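Local coordinates for protein putative O-acetylhomoserine (Thiol)-lyase (Campylobacter jejuni, PDB 4OC9) that probably makes homocysteine from O-acetylhomoserine and sulfide, as a pyridoxal-phosphate-dependent enzyme of the trans-sulfuration family, at residues D[26-31]-D[59-64]; D[22-27]-D[278-283]; D[80-85]-D[270-275]. One frame throughout, in Å; residues are numbered along the deposited sequence.

Contact 1 (D[26-31]-D[59-64])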
ATOM      1  N   PRO D  26      10.524   6.711  -1.911  1.00 13.17           N
ATOM      2  CA  PRO D  26       9.401   6.731  -1.012  1.00 13.51           C
ATOM      3  C   PRO D  26       8.077   6.756  -1.740  1.00 13.66           C
ATOM      4  O   PRO D  26       7.988   7.243  -2.878  1.00 13.17           O
ATOM      5  CB  PRO D  26       9.570   8.049  -0.238  1.00 14.16           C
ATOM      6  CG  PRO D  26      10.954   8.528  -0.539  1.00 14.05           C
ATOM      7  CD  PRO D  26      11.318   7.946  -1.861  1.00 13.49           C
ATOM      8  N   ILE D  27       7.051   6.242  -1.061  1.00 13.45           N
ATOM      9  CA  ILE D  27       5.709   6.216  -1.625  1.00 12.76           C
ATOM     10  C   ILE D  27       4.986   7.469  -1.117  1.00 12.26           C
ATOM     11  O   ILE D  27       4.608   7.548   0.068  1.00 11.79           O
ATOM     12  CB  ILE D  27       4.895   4.997  -1.192  1.00 11.81           C
ATOM     13  CG1 ILE D  27       5.651   3.710  -1.495  1.00 11.61           C
ATOM     14  CG2 ILE D  27       3.539   5.045  -1.869  1.00 11.28           C
ATOM     15  CD1 ILE D  27       4.984   2.460  -0.927  1.00 11.21           C
ATOM     16  N   TYR D  28       4.806   8.432  -2.014  1.00 11.56           N
ATOM     17  CA  TYR D  28       4.121   9.662  -1.679  1.00 12.69           C
ATOM     18  C   TYR D  28       2.590   9.478  -1.790  1.00 12.81           C
ATOM     19  O   TYR D  28       1.970   9.942  -2.748  1.00 10.67           O
ATOM     20  CB  TYR D  28       4.636  10.844  -2.525  1.00 13.25           C
ATOM     21  CG  TYR D  28       6.070  11.191  -2.183  1.00 14.03           C
ATOM     22  CD1 TYR D  28       6.358  12.076  -1.136  1.00 13.90           C
ATOM     23  CD2 TYR D  28       7.152  10.620  -2.872  1.00 14.78           C
ATOM     24  CE1 TYR D  28       7.661  12.390  -0.792  1.00 13.89           C
ATOM     25  CE2 TYR D  28       8.465  10.927  -2.526  1.00 14.33           C
ATOM     26  CZ  TYR D  28       8.700  11.827  -1.490  1.00 14.88           C
ATOM     27  OH  TYR D  28       9.966  12.145  -1.133  1.00 17.28           O
ATOM     28  N   GLN D  29       2.006   8.805  -0.785  1.00 12.38           N
ATOM     29  CA  GLN D  29       0.558   8.542  -0.727  1.00 12.30           C
ATOM     30  C   GLN D  29       0.071   9.915  -0.229  1.00 11.54           C
ATOM     31  O   GLN D  29      -0.240  10.140   0.960  1.00 10.71           O
ATOM     32  CB  GLN D  29       0.248   7.393   0.240  1.00 13.30           C
ATOM     33  CG  GLN D  29      -1.201   6.965   0.179  1.00 12.74           C
ATOM     34  CD  GLN D  29      -1.514   6.350  -1.155  1.00 12.85           C
ATOM     35  OE1 GLN D  29      -0.925   5.352  -1.521  1.00 12.44           O
ATOM     36  NE2 GLN D  29      -2.529   6.892  -1.850  1.00 13.25           N
ATOM     37  N   ASN D  30      -0.019  10.830  -1.201  1.00 10.72           N
ATOM     38  CA  ASN D  30      -0.354  12.209  -0.964  1.00  9.78           C
ATOM     39  C   ASN D  30      -0.905  12.945  -2.195  1.00  9.90           C
ATOM     40  O   ASN D  30      -0.487  12.679  -3.322  1.00  9.81           O
ATOM     41  CB  ASN D  30       0.995  12.834  -0.680  1.00  9.79           C
ATOM     42  CG  ASN D  30       0.921  14.300  -0.415  1.00 10.09           C
ATOM     43  OD1 ASN D  30       0.457  14.756   0.636  1.00  9.29           O
ATOM     44  ND2 ASN D  30       1.486  15.055  -1.340  1.00 11.15           N
ATOM     45  N   THR D  31      -1.816  13.876  -1.968  1.00 10.20           N
ATOM     46  CA  THR D  31      -2.427  14.620  -3.071  1.00 10.95           C
ATOM     47  C   THR D  31      -1.966  16.035  -3.210  1.00 10.75           C
ATOM     48  O   THR D  31      -1.954  16.553  -4.328  1.00 11.29           O
ATOM     49  CB  THR D  31      -3.959  14.666  -2.959  1.00 10.88           C
ATOM     50  OG1 THR D  31      -4.346  15.163  -1.668  1.00 12.62           O
ATOM     51  CG2 THR D  31      -4.529  13.280  -3.104  1.00 11.66           C
ATOM     52  N   ASN D  59       3.174  13.485  -9.378  1.00 11.54           N
ATOM     53  CA  ASN D  59       3.567  12.989  -8.059  1.00 10.87           C
ATOM     54  C   ASN D  59       5.045  12.544  -8.132  1.00  9.47           C
ATOM     55  O   ASN D  59       5.455  11.947  -9.123  1.00  8.84           O
ATOM     56  CB  ASN D  59       2.610  11.874  -7.683  1.00 11.56           C
ATOM     57  CG  ASN D  59       2.953  11.199  -6.372  1.00 12.88           C
ATOM     58  OD1 ASN D  59       4.016  10.565  -6.226  1.00 13.22           O
ATOM     59  ND2 ASN D  59       1.986  11.192  -5.455  1.00 12.56           N
ATOM     60  N   PRO D  60       5.848  12.846  -7.106  1.00  8.43           N
ATOM     61  CA  PRO D  60       7.267  12.485  -7.129  1.00  8.19           C
ATOM     62  C   PRO D  60       7.548  11.000  -7.321  1.00  7.74           C
ATOM     63  O   PRO D  60       8.499  10.660  -8.035  1.00  8.96           O
ATOM     64  CB  PRO D  60       7.796  12.960  -5.773  1.00  8.86           C
ATOM     65  CG  PRO D  60       6.772  13.914  -5.262  1.00  9.05           C
ATOM     66  CD  PRO D  60       5.463  13.484  -5.841  1.00  8.91           C
ATOM     67  N   THR D  61       6.729  10.124  -6.758  1.00  6.72           N
ATOM     68  CA  THR D  61       6.936   8.688  -6.932  1.00  6.19           C
ATOM     69  C   THR D  61       6.773   8.386  -8.399  1.00  6.38           C
ATOM     70  O   THR D  61       7.670   7.831  -9.042  1.00  6.19           O
ATOM     71  CB  THR D  61       5.959   7.834  -6.092  1.00  5.82           C
ATOM     72  OG1 THR D  61       6.122   8.126  -4.704  1.00  5.16           O
ATOM     73  CG2 THR D  61       6.201   6.357  -6.312  1.00  5.55           C
ATOM     74  N   SER D  62       5.639   8.789  -8.968  1.00  7.22           N
ATOM     75  CA  SER D  62       5.383   8.566 -10.414  1.00  8.02           C
ATOM     76  C   SER D  62       6.357   9.321 -11.355  1.00  8.91           C
ATOM     77  O   SER D  62       6.620   8.877 -12.461  1.00  8.94           O
ATOM     78  CB  SER D  62       3.941   8.782 -10.777  1.00  7.72           C
ATOM     79  OG  SER D  62       3.490  10.045 -10.357  1.00  8.77           O
ATOM     80  N   ASP D  63       6.944  10.425 -10.894  1.00 11.11           N
ATOM     81  CA  ASP D  63       7.914  11.173 -11.718  1.00 11.81           C
ATOM     82  C   ASP D  63       9.184  10.344 -11.929  1.00 11.08           C
ATOM     83  O   ASP D  63       9.753  10.346 -13.022  1.00  8.90           O
ATOM     84  CB  ASP D  63       8.291  12.519 -11.093  1.00 13.73           C
ATOM     85  CG  ASP D  63       7.139  13.511 -11.107  1.00 17.17           C
ATOM     86  OD1 ASP D  63       6.133  13.268 -11.817  1.00 16.91           O
ATOM     87  OD2 ASP D  63       7.251  14.544 -10.422  1.00 21.30           O
ATOM     88  N   VAL D  64       9.625   9.659 -10.864  1.00 10.75           N
ATOM     89  CA  VAL D  64      10.823   8.828 -10.961  1.00 11.09           C
ATOM     90  C   VAL D  64      10.566   7.742 -12.024  1.00 11.53           C
ATOM     91  O   VAL D  64      11.402   7.489 -12.892  1.00 12.09           O
ATOM     92  CB  VAL D  64      11.194   8.154  -9.653  1.00 10.94           C
ATOM     93  CG1 VAL D  64      12.393   7.239  -9.863  1.00 12.04           C
ATOM     94  CG2 VAL D  64      11.491   9.185  -8.578  1.00 11.01           C
TER
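Two backbone groups of the loop 26-31 grip Thr61 OG1. It donates to Pro26 O over 2.8 Å, in the plane of that carbonyl and on a lone pair. It accepts from Tyr28 N, 3.0 Å away, in a nearly straight bond with an N-H...O angle of 171°. The hydroxyl therefore bridges a backbone C=O and a backbone N-H two residues apart. Its torsion sets OG1 anti to the carbonyl carbon of Thr61 (chi1 -60°), on the side facing the loop. The same oxygen sits at the edge of the Tyr28 ring, near its plane, 3.3 Å from CD2. Pro60 lies over one face of that ring, toward its rim, with its CB 3.8 Å from Tyr28 CD2. The two side chains cross at about a right angle in an off-centre CH-pi contact.

Asn59 uses both ends of its amide. ND2 donates to Tyr28 O over 3.0 Å, with the acceptor lying in the amide plane. OD1 accepts from Thr61 N at 2.8 Å, which makes Asn59 the N-cap of helix 60-73. Tyr28 and Pro60 also pack on Gln20 of the second subunit. Tyr28 is the centre of an inverse gamma turn, and its backbone N and O are both held by side chains of the helix start. Cap and loop are thus coupled: the amide that caps the helix also binds the loop backbone at Tyr28.

Contact 2 (D[22-27]-D[278-283])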
ATOM      1  N   SER D  22      16.651   7.421   1.794  1.00 17.80           N
ATOM      2  CA  SER D  22      16.156   6.069   1.682  1.00 17.55           C
ATOM      3  C   SER D  22      16.597   5.568   0.303  1.00 18.06           C
ATOM      4  O   SER D  22      16.503   6.305  -0.676  1.00 17.83           O
ATOM      5  CB  SER D  22      14.646   6.027   1.780  1.00 16.88           C
ATOM      6  OG  SER D  22      14.048   6.836   0.792  1.00 15.27           O
ATOM      7  N   ILE D  23      17.115   4.338   0.241  1.00 16.16           N
ATOM      8  CA  ILE D  23      17.582   3.771  -1.023  1.00 15.91           C
ATOM      9  C   ILE D  23      16.407   3.546  -1.945  1.00 15.71           C
ATOM     10  O   ILE D  23      16.497   3.751  -3.150  1.00 14.19           O
ATOM     11  CB  ILE D  23      18.395   2.495  -0.795  1.00 16.18           C
ATOM     12  CG1 ILE D  23      19.668   2.874  -0.042  1.00 16.01           C
ATOM     13  CG2 ILE D  23      18.777   1.871  -2.123  1.00 16.42           C
ATOM     14  CD1 ILE D  23      20.499   1.708   0.356  1.00 17.29           C
ATOM     15  N   SER D  24      15.312   3.103  -1.352  1.00 16.59           N
ATOM     16  CA  SER D  24      14.103   2.877  -2.107  1.00 17.12           C
ATOM     17  C   SER D  24      13.365   4.203  -2.248  1.00 16.45           C
ATOM     18  O   SER D  24      13.440   5.039  -1.358  1.00 18.67           O
ATOM     19  CB  SER D  24      13.184   1.903  -1.393  1.00 16.73           C
ATOM     20  OG  SER D  24      11.984   1.779  -2.133  1.00 16.23           O
ATOM     21  N   VAL D  25      12.636   4.365  -3.343  1.00 15.86           N
ATOM     22  CA  VAL D  25      11.890   5.590  -3.580  1.00 15.13           C
ATOM     23  C   VAL D  25      10.702   5.611  -2.637  1.00 14.21           C
ATOM     24  O   VAL D  25       9.952   4.657  -2.542  1.00 12.67           O
ATOM     25  CB  VAL D  25      11.376   5.695  -5.015  1.00 16.69           C
ATOM     26  CG1 VAL D  25      10.633   6.995  -5.225  1.00 16.67           C
ATOM     27  CG2 VAL D  25      12.530   5.613  -6.008  1.00 18.80           C
ATOM     28  N   PRO D  26      10.524   6.711  -1.911  1.00 13.17           N
ATOM     29  CA  PRO D  26       9.401   6.731  -1.012  1.00 13.51           C
ATOM     30  C   PRO D  26       8.077   6.756  -1.740  1.00 13.66           C
ATOM     31  O   PRO D  26       7.988   7.243  -2.878  1.00 13.17           O
ATOM     32  CB  PRO D  26       9.570   8.049  -0.238  1.00 14.16           C
ATOM     33  CG  PRO D  26      10.954   8.528  -0.539  1.00 14.05           C
ATOM     34  CD  PRO D  26      11.318   7.946  -1.861  1.00 13.49           C
ATOM     35  N   ILE D  27       7.051   6.242  -1.061  1.00 13.45           N
ATOM     36  CA  ILE D  27       5.709   6.216  -1.625  1.00 12.76           C
ATOM     37  C   ILE D  27       4.986   7.469  -1.117  1.00 12.26           C
ATOM     38  O   ILE D  27       4.608   7.548   0.068  1.00 11.79           O
ATOM     39  CB  ILE D  27       4.895   4.997  -1.192  1.00 11.81           C
ATOM     40  CG1 ILE D  27       5.651   3.710  -1.495  1.00 11.61           C
ATOM     41  CG2 ILE D  27       3.539   5.045  -1.869  1.00 11.28           C
ATOM     42  CD1 ILE D  27       4.984   2.460  -0.927  1.00 11.21           C
ATOM     43  N   ASN D 278       0.561   2.255  -7.089  1.00  8.85           N
ATOM     44  CA  ASN D 278       0.753   1.560  -8.369  1.00  8.63           C
ATOM     45  C   ASN D 278       2.044   2.003  -9.010  1.00  8.84           C
ATOM     46  O   ASN D 278       2.839   1.159  -9.495  1.00  9.66           O
ATOM     47  CB  ASN D 278      -0.406   1.700  -9.345  1.00  8.40           C
ATOM     48  CG  ASN D 278      -1.612   0.872  -8.960  1.00  8.51           C
ATOM     49  OD1 ASN D 278      -1.895   0.633  -7.802  1.00  8.01           O
ATOM     50  ND2 ASN D 278      -2.355   0.434  -9.977  1.00  9.69           N
ATOM     51  N   ALA D 279       2.312   3.311  -8.942  1.00  8.21           N
ATOM     52  CA  ALA D 279       3.541   3.862  -9.530  1.00  8.11           C
ATOM     53  C   ALA D 279       4.761   3.233  -8.869  1.00  8.24           C
ATOM     54  O   ALA D 279       5.700   2.799  -9.548  1.00  8.19           O
ATOM     55  CB  ALA D 279       3.582   5.361  -9.396  1.00  7.55           C
ATOM     56  N   TRP D 280       4.730   3.150  -7.543  1.00  7.98           N
ATOM     57  CA  TRP D 280       5.841   2.563  -6.791  1.00  8.33           C
ATOM     58  C   TRP D 280       6.056   1.084  -7.137  1.00  8.15           C
ATOM     59  O   TRP D 280       7.183   0.656  -7.362  1.00  8.29           O
ATOM     60  CB  TRP D 280       5.644   2.749  -5.286  1.00  8.60           C
ATOM     61  CG  TRP D 280       6.774   2.256  -4.492  1.00  8.33           C
ATOM     62  CD1 TRP D 280       7.905   2.913  -4.234  1.00  8.57           C
ATOM     63  CD2 TRP D 280       6.863   0.996  -3.816  1.00  8.92           C
ATOM     64  NE1 TRP D 280       8.745   2.130  -3.431  1.00  9.05           N
ATOM     65  CE2 TRP D 280       8.119   0.950  -3.165  1.00  8.76           C
ATOM     66  CE3 TRP D 280       6.014  -0.109  -3.717  1.00  9.49           C
ATOM     67  CZ2 TRP D 280       8.530  -0.125  -2.410  1.00  8.85           C
ATOM     68  CZ3 TRP D 280       6.432  -1.205  -2.972  1.00  9.36           C
ATOM     69  CH2 TRP D 280       7.682  -1.196  -2.315  1.00  9.34           C
ATOM     70  N   LEU D 281       4.970   0.316  -7.179  1.00  8.21           N
ATOM     71  CA  LEU D 281       5.062  -1.103  -7.549  1.00  7.89           C
ATOM     72  C   LEU D 281       5.647  -1.228  -8.941  1.00  8.09           C
ATOM     73  O   LEU D 281       6.489  -2.084  -9.195  1.00  9.19           O
ATOM     74  CB  LEU D 281       3.694  -1.766  -7.506  1.00  7.64           C
ATOM     75  CG  LEU D 281       3.159  -1.975  -6.103  1.00  7.84           C
ATOM     76  CD1 LEU D 281       1.713  -2.426  -6.088  1.00  7.93           C
ATOM     77  CD2 LEU D 281       4.028  -2.995  -5.383  1.00  7.54           C
ATOM     78  N   LEU D 282       5.193  -0.375  -9.862  1.00  7.70           N
ATOM     79  CA  LEU D 282       5.694  -0.376 -11.250  1.00  7.46           C
ATOM     80  C   LEU D 282       7.183  -0.023 -11.288  1.00  7.66           C
ATOM     81  O   LEU D 282       7.912  -0.560 -12.112  1.00  8.65           O
ATOM     82  CB  LEU D 282       4.835   0.513 -12.127  1.00  7.13           C
ATOM     83  CG  LEU D 282       3.422  -0.073 -12.263  1.00  7.15           C
ATOM     84  CD1 LEU D 282       2.441   0.909 -12.901  1.00  7.52           C
ATOM     85  CD2 LEU D 282       3.445  -1.387 -13.042  1.00  7.26           C
ATOM     86  N   LEU D 283       7.641   0.862 -10.413  1.00  7.87           N
ATOM     87  CA  LEU D 283       9.060   1.156 -10.354  1.00  8.56           C
ATOM     88  C   LEU D 283       9.791  -0.080  -9.942  1.00  8.52           C
ATOM     89  O   LEU D 283      10.861  -0.362 -10.460  1.00  7.52           O
ATOM     90  CB  LEU D 283       9.440   2.183  -9.286  1.00  9.38           C
ATOM     91  CG  LEU D 283       9.379   3.673  -9.572  1.00 10.56           C
ATOM     92  CD1 LEU D 283       9.534   4.478  -8.295  1.00 12.17           C
ATOM     93  CD2 LEU D 283      10.513   3.967 -10.545  1.00 10.55           C
TER
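The loop 22-27 runs past helix 276-309, with Ile27 and Trp280 nearest in the backbone, their CA atoms 6.3 Å apart. Ile27 lies over one face of the Trp280 indole. Its CG1 stands 3.6 Å from the centroid of the five-membered ring and 15° off the normal, a CH-pi contact over the face. CD1 continues toward the six-membered ring, 3.7 Å from Trp280 CD2. The two side chains cross at about a right angle. Trp280 CG is anti to its backbone N; this chi1 of -176° carries CG out toward the loop, and chi2 of 83° turns the indole so that one face meets Ile27. At the ring edge, Val25 O is 2.9 Å from Trp280 NE1. Ser24 OG also lies at this edge, in the ring plane, 3.5 Å from NE1. A turn further along the helix, Leu283 CD1 meets the isopropyl group of Val25, 3.9 Å from CG2.

Gln29 of the second subunit packs on both Ile27 and Trp280. Thr213 of the fourth subunit touches Ser24 and Trp280. The contact thus joins an N-terminal loop to the long helix 276-309 where subunits meet, consistent with the tetramers of the trans-sulfuration family.

Contact 3 (D[80-85]-D[270-275])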
ATOM      1  N   PRO D  80       3.499   8.771 -16.647  1.00 15.16           N
ATOM      2  CA  PRO D  80       2.653   7.664 -16.265  1.00 13.55           C
ATOM      3  C   PRO D  80       1.234   8.111 -16.056  1.00 11.60           C
ATOM      4  O   PRO D  80       0.988   9.194 -15.543  1.00 10.88           O
ATOM      5  CB  PRO D  80       3.272   7.190 -14.943  1.00 13.31           C
ATOM      6  CG  PRO D  80       4.667   7.702 -14.983  1.00 13.65           C
ATOM      7  CD  PRO D  80       4.494   9.057 -15.595  1.00 14.72           C
ATOM      8  N   VAL D  81       0.335   7.224 -16.429  1.00 10.28           N
ATOM      9  CA  VAL D  81      -1.076   7.441 -16.327  1.00 10.71           C
ATOM     10  C   VAL D  81      -1.759   6.211 -15.739  1.00 10.85           C
ATOM     11  O   VAL D  81      -1.120   5.189 -15.540  1.00 11.81           O
ATOM     12  CB  VAL D  81      -1.671   7.873 -17.671  1.00 11.11           C
ATOM     13  CG1 VAL D  81      -1.113   9.218 -18.041  1.00 11.50           C
ATOM     14  CG2 VAL D  81      -1.371   6.877 -18.746  1.00 10.64           C
ATOM     15  N   ALA D  82      -3.061   6.312 -15.458  1.00 11.24           N
ATOM     16  CA  ALA D  82      -3.801   5.202 -14.804  1.00 10.49           C
ATOM     17  C   ALA D  82      -3.808   3.837 -15.464  1.00  9.28           C
ATOM     18  O   ALA D  82      -4.018   2.847 -14.802  1.00  8.63           O
ATOM     19  CB  ALA D  82      -5.220   5.630 -14.518  1.00 10.33           C
ATOM     20  N   SER D  83      -3.670   3.807 -16.778  1.00  9.28           N
ATOM     21  CA  SER D  83      -3.673   2.544 -17.484  1.00  8.91           C
ATOM     22  C   SER D  83      -3.141   2.696 -18.873  1.00  8.30           C
ATOM     23  O   SER D  83      -2.961   3.785 -19.359  1.00  7.70           O
ATOM     24  CB  SER D  83      -5.084   2.008 -17.610  1.00  8.96           C
ATOM     25  OG  SER D  83      -5.863   2.832 -18.451  1.00  8.44           O
ATOM     26  N   GLY D  84      -2.846   1.549 -19.481  1.00  9.76           N
ATOM     27  CA  GLY D  84      -2.326   1.473 -20.850  1.00 10.33           C
ATOM     28  C   GLY D  84      -3.338   2.094 -21.818  1.00 11.76           C
ATOM     29  O   GLY D  84      -2.969   2.804 -22.731  1.00 11.53           O
HETATM   30  N   MSE D  85      -4.616   1.833 -21.591  1.00 13.61           N
HETATM   31  CA  MSE D  85      -5.666   2.395 -22.436  1.00 16.14           C
HETATM   32  C   MSE D  85      -5.636   3.884 -22.308  1.00 14.48           C
HETATM   33  O   MSE D  85      -5.673   4.593 -23.303  1.00 15.17           O
HETATM   34  CB  MSE D  85      -7.049   1.938 -22.007  1.00 20.26           C
HETATM   35  CG  MSE D  85      -7.362   0.497 -22.375  1.00 25.54           C
HETATM   36 SE   MSE D  85      -6.944   0.095 -24.271  1.00 38.46          SE
HETATM   37  CE  MSE D  85      -8.044   1.492 -25.093  1.00 38.98           C
ATOM     38  N   LEU D 270      -8.951  15.662 -17.593  1.00 14.73           N
ATOM     39  CA  LEU D 270      -9.586  14.328 -17.749  1.00 15.11           C
ATOM     40  C   LEU D 270      -9.274  13.421 -16.563  1.00 14.82           C
ATOM     41  O   LEU D 270     -10.038  12.495 -16.259  1.00 14.80           O
ATOM     42  CB  LEU D 270      -9.269  13.681 -19.088  1.00 15.80           C
ATOM     43  CG  LEU D 270      -9.985  14.142 -20.382  1.00 17.89           C
ATOM     44  CD1 LEU D 270     -10.142  15.636 -20.414  1.00 17.73           C
ATOM     45  CD2 LEU D 270      -9.436  13.657 -21.740  1.00 18.53           C
ATOM     46  N   GLY D 271      -8.143  13.681 -15.911  1.00 13.11           N
ATOM     47  CA  GLY D 271      -7.761  12.962 -14.706  1.00 11.90           C
ATOM     48  C   GLY D 271      -7.523  11.486 -14.578  1.00 10.72           C
ATOM     49  O   GLY D 271      -7.931  10.896 -13.572  1.00  9.79           O
ATOM     50  N   ALA D 272      -6.881  10.896 -15.570  1.00 11.33           N
ATOM     51  CA  ALA D 272      -6.569   9.470 -15.558  1.00 12.23           C
ATOM     52  C   ALA D 272      -5.191   9.333 -14.906  1.00 12.49           C
ATOM     53  O   ALA D 272      -4.229   8.847 -15.478  1.00 13.02           O
ATOM     54  CB  ALA D 272      -6.568   8.905 -16.948  1.00 13.09           C
ATOM     55  N   SER D 273      -5.148   9.760 -13.671  1.00 13.08           N
ATOM     56  CA  SER D 273      -3.952   9.775 -12.875  1.00 15.63           C
ATOM     57  C   SER D 273      -3.559   8.431 -12.266  1.00 12.93           C
ATOM     58  O   SER D 273      -4.377   7.599 -11.848  1.00 12.49           O
ATOM     59  CB  SER D 273      -4.096  10.963 -11.906  1.00 19.34           C
ATOM     60  OG  SER D 273      -3.003  11.205 -11.042  1.00 27.88           O
ATOM     61  N   LEU D 274      -2.266   8.197 -12.285  1.00 12.32           N
ATOM     62  CA  LEU D 274      -1.733   6.968 -11.746  1.00 11.94           C
ATOM     63  C   LEU D 274      -1.526   7.118 -10.235  1.00 11.15           C
ATOM     64  O   LEU D 274      -0.749   7.964  -9.790  1.00 11.59           O
ATOM     65  CB  LEU D 274      -0.392   6.613 -12.412  1.00 12.49           C
ATOM     66  CG  LEU D 274       0.243   5.287 -11.938  1.00 13.00           C
ATOM     67  CD1 LEU D 274      -0.651   4.094 -12.261  1.00 13.55           C
ATOM     68  CD2 LEU D 274       1.609   5.062 -12.569  1.00 13.49           C
ATOM     69  N   ALA D 275      -2.162   6.247  -9.468  1.00 10.32           N
ATOM     70  CA  ALA D 275      -2.005   6.258  -8.026  1.00 10.63           C
ATOM     71  C   ALA D 275      -0.555   5.938  -7.606  1.00 10.02           C
ATOM     72  O   ALA D 275       0.141   5.144  -8.243  1.00  9.78           O
ATOM     73  CB  ALA D 275      -2.956   5.270  -7.395  1.00 11.58           C
TER
HETATM   74  O   HOH W   1      -0.823  10.245 -13.322  1.00  8.29           O
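Ala82 N donates to Ala272 O over 2.8 Å, the one direct hydrogen bond between 80-85 and 270-275. The N-H...O angle is 158°, but the donor stands 46° out of the carbonyl plane. The methyl of Ala82 fits against the same backbone, with CB 3.4 Å from Ser273 O. Val81 CB also touches Ala272 O, at 3.5 Å.

Leu274 carries the apolar side. Its CG is anti to the backbone N (chi1 -178°), and the two methyls beyond it part. CD2 meets Pro80 CB at 3.6 Å, while CD1 lies 3.5 Å from Val81 O. Leu65, on helix 60-73, backs both Pro80 and Leu274.

A water joins the two backbones beside these residues. It donates to Pro80 O at 3.1 Å and accepts from Leu274 N at 2.7 Å. Ser273 OG is a weak third partner.

Segment 80-85 is the turn from strand 77-81, an outer strand of the seven-stranded sheet, into helix 84-93. In fold-type I pyridoxal-phosphate enzymes the start of this helix binds the cofactor phosphate. Here Gly84 N and Met85 N, the latter a selenomethionine, bond to phosphate oxygens of the pyridoxal-phosphate lysine at position 206. The helix dipole would probably favour the phosphate charge. Ser83 is the N-cap, and its OG caps Ala86 N.

Further out, Ala272 is the centre of an inverse gamma turn, and its N bonds to the hydroxyl of Tyr90 on helix 84-93. Gly271, just after helix 257-270, has positive phi. Its O bonds to Ser83 OG of the third subunit, and Ser83 OG of this chain bonds to Gly271 O of that subunit.

How the contacts relate
Contacts 1 and 2 share Pro26 and Ile27, and their centres are about 8 Å apart. One loop thus spans the starts of helices 60-73 and 276-309, which also touch directly: Ser62 CB lies 3.7 Å from Ala279 CB. Contact 3 sits deeper, its centre about 14 Å from that of contact 1 and about 17 Å from that of contact 2. It meets the first through Ser62 O, 3.4 Å from Pro80 CG, and the second through Leu274 CD2, 3.7 Å from Ala279 CB. Contact 3 includes Gly84 and Met85, whose N atoms bind the cofactor phosphate. Contacts 1 and 2 both reach the second subunit, and all three reach the third.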